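Local coordinates for YghZ aldo-keto reductase (Escherichia coli, PDB 3N6Q) that belongs to the aldo-keto reductase family and probably reduces aldehydes and ketones to alcohols with a nicotinamide cofactor, at the interface of chains A and B. Residues are numbered along the deposited sequence; one frame, centred on the assembly and turned at random. Chains: chain A/B, YghZ aldo-keto reductase.

The interface of chains A and B. Residues chain A 9-10, 91; chain B 103-106.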
ATOM      1  N   ARG A   9       0.638 -38.127   2.642  1.00 18.67           N
ATOM      2  CA  ARG A   9       0.817 -37.278   3.832  1.00 14.93           C
ATOM      3  C   ARG A   9      -0.474 -36.641   4.350  1.00 15.33           C
ATOM      4  O   ARG A   9      -0.556 -36.345   5.530  1.00 16.69           O
ATOM      5  CB  ARG A   9       1.864 -36.164   3.624  1.00 15.87           C
ATOM      6  CG  ARG A   9       1.520 -35.171   2.476  1.00 15.56           C
ATOM      7  CD  ARG A   9       2.731 -34.339   2.170  1.00 17.04           C
ATOM      8  NE  ARG A   9       2.548 -33.461   1.022  1.00 15.75           N
ATOM      9  CZ  ARG A   9       2.616 -33.839  -0.253  1.00 16.96           C
ATOM     10  NH1 ARG A   9       2.896 -35.106  -0.563  1.00 14.97           N
ATOM     11  NH2 ARG A   9       2.473 -32.926  -1.220  1.00 16.29           N
ATOM     12  N   TYR A  10      -1.462 -36.416   3.493  1.00 12.27           N
ATOM     13  CA  TYR A  10      -2.678 -35.744   3.974  1.00 14.41           C
ATOM     14  C   TYR A  10      -3.767 -36.716   4.378  1.00 18.71           C
ATOM     15  O   TYR A  10      -4.904 -36.286   4.675  1.00 22.35           O
ATOM     16  CB  TYR A  10      -3.256 -34.758   2.931  1.00 12.81           C
ATOM     17  CG  TYR A  10      -2.255 -33.658   2.633  1.00 13.86           C
ATOM     18  CD1 TYR A  10      -1.757 -32.871   3.663  1.00 15.03           C
ATOM     19  CD2 TYR A  10      -1.720 -33.493   1.358  1.00 12.42           C
ATOM     20  CE1 TYR A  10      -0.780 -31.927   3.441  1.00 12.24           C
ATOM     21  CE2 TYR A  10      -0.756 -32.480   1.101  1.00 14.92           C
ATOM     22  CZ  TYR A  10      -0.287 -31.721   2.152  1.00 15.71           C
ATOM     23  OH  TYR A  10       0.683 -30.744   1.916  1.00 15.42           O
ATOM     24  N   GLU A  91       2.236 -25.199   0.609  1.00 13.96           N
ATOM     25  CA  GLU A  91       1.578 -26.252   1.422  1.00 12.91           C
ATOM     26  C   GLU A  91       1.913 -26.050   2.919  1.00 13.63           C
ATOM     27  O   GLU A  91       1.434 -26.784   3.742  1.00 14.14           O
ATOM     28  CB  GLU A  91       2.017 -27.622   0.932  1.00 12.52           C
ATOM     29  CG  GLU A  91       1.174 -28.059  -0.333  1.00 13.75           C
ATOM     30  CD  GLU A  91       1.764 -29.257  -1.025  1.00 20.09           C
ATOM     31  OE1 GLU A  91       1.634 -30.340  -0.434  1.00 17.34           O
ATOM     32  OE2 GLU A  91       2.230 -29.126  -2.195  1.00 17.67           O
TER
ATOM     33  N   TRP B 103      -3.910 -27.498  -5.622  1.00 16.22           N
ATOM     34  CA  TRP B 103      -2.735 -28.266  -5.149  1.00 15.53           C
ATOM     35  C   TRP B 103      -3.102 -29.092  -3.903  1.00 16.12           C
ATOM     36  O   TRP B 103      -4.145 -28.901  -3.293  1.00 15.07           O
ATOM     37  CB  TRP B 103      -1.473 -27.368  -4.971  1.00 15.06           C
ATOM     38  CG  TRP B 103      -1.575 -26.357  -3.847  1.00 13.65           C
ATOM     39  CD1 TRP B 103      -1.397 -26.620  -2.486  1.00 14.87           C
ATOM     40  CD2 TRP B 103      -1.771 -24.933  -3.957  1.00 14.19           C
ATOM     41  NE1 TRP B 103      -1.490 -25.450  -1.781  1.00 13.98           N
ATOM     42  CE2 TRP B 103      -1.731 -24.404  -2.640  1.00 12.93           C
ATOM     43  CE3 TRP B 103      -2.058 -24.061  -5.038  1.00 13.80           C
ATOM     44  CZ2 TRP B 103      -1.852 -23.021  -2.366  1.00 12.22           C
ATOM     45  CZ3 TRP B 103      -2.219 -22.696  -4.781  1.00 14.88           C
ATOM     46  CH2 TRP B 103      -2.108 -22.174  -3.441  1.00 13.20           C
ATOM     47  N   PRO B 104      -2.263 -30.054  -3.539  1.00 15.84           N
ATOM     48  CA  PRO B 104      -2.678 -31.023  -2.496  1.00 17.53           C
ATOM     49  C   PRO B 104      -2.700 -30.322  -1.139  1.00 14.89           C
ATOM     50  O   PRO B 104      -1.980 -29.314  -0.930  1.00 17.33           O
ATOM     51  CB  PRO B 104      -1.543 -32.041  -2.479  1.00 18.25           C
ATOM     52  CG  PRO B 104      -0.663 -31.739  -3.617  1.00 18.63           C
ATOM     53  CD  PRO B 104      -0.995 -30.395  -4.201  1.00 17.94           C
ATOM     54  N   GLY B 105      -3.531 -30.819  -0.227  1.00 16.30           N
ATOM     55  CA  GLY B 105      -3.466 -30.367   1.168  1.00 17.15           C
ATOM     56  C   GLY B 105      -4.502 -29.313   1.521  1.00 17.92           C
ATOM     57  O   GLY B 105      -5.235 -28.833   0.649  1.00 15.34           O
ATOM     58  N   PRO B 106      -4.503 -28.870   2.783  1.00 16.77           N
ATOM     59  CA  PRO B 106      -5.568 -27.979   3.255  1.00 17.33           C
ATOM     60  C   PRO B 106      -5.521 -26.522   2.728  1.00 16.46           C
ATOM     61  O   PRO B 106      -6.517 -25.771   2.957  1.00 16.94           O
ATOM     62  CB  PRO B 106      -5.436 -28.050   4.776  1.00 18.14           C
ATOM     63  CG  PRO B 106      -3.866 -28.319   4.990  1.00 16.14           C
ATOM     64  CD  PRO B 106      -3.678 -29.406   3.885  1.00 13.61           C
TER
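A:Tyr10 lays one face of its phenol against B:Gly105, whose CA stands over the middle of the ring, 3.4 Å from its centroid, in a CH-pi contact. The case illustrates how an aromatic plate held by its own chain on one face and at its hydroxyl can offer the other face to a partner. From CB, CG sits anti to the carbonyl carbon (chi1 -62°), which carries the ring toward chain B. CG and CD2 lie beneath the glycine CA, CD2 also meeting its backbone N. Over the same face, on the CD1/CE1 side, CD of B:Pro106 lies 3.9 Å from CE1 of A:Tyr10. CE2 of A:Tyr10 touches CB of B:Pro104 at 3.7 Å and also lies under the glycine CA. CZ is again under the glycine, and the A:Tyr10 hydroxyl OH hydrogen-bonds to OE1 of A:Glu91 (2.6 Å) at its anti lone pair. OE1 of A:Glu91 takes NH2 of A:Arg9 at 2.8 Å through its syn lone pair, a nearly straight salt bridge in the guanidinium plane. CG of A:Arg9 covers the opposite face, sandwiching the ring between neighbour and partner chain. CG of A:Glu91 reaches across to CD1 of B:Trp103 (3.6 Å) and lies 3.4 Å from the carbonyl O of B:Pro104. The patch joins an N-terminal loop and the 3-10 helix 89-91 of one TIM barrel to a loop following strand 93-98 of another, in a deposited tetramer whose biological relevance the structure alone does not show.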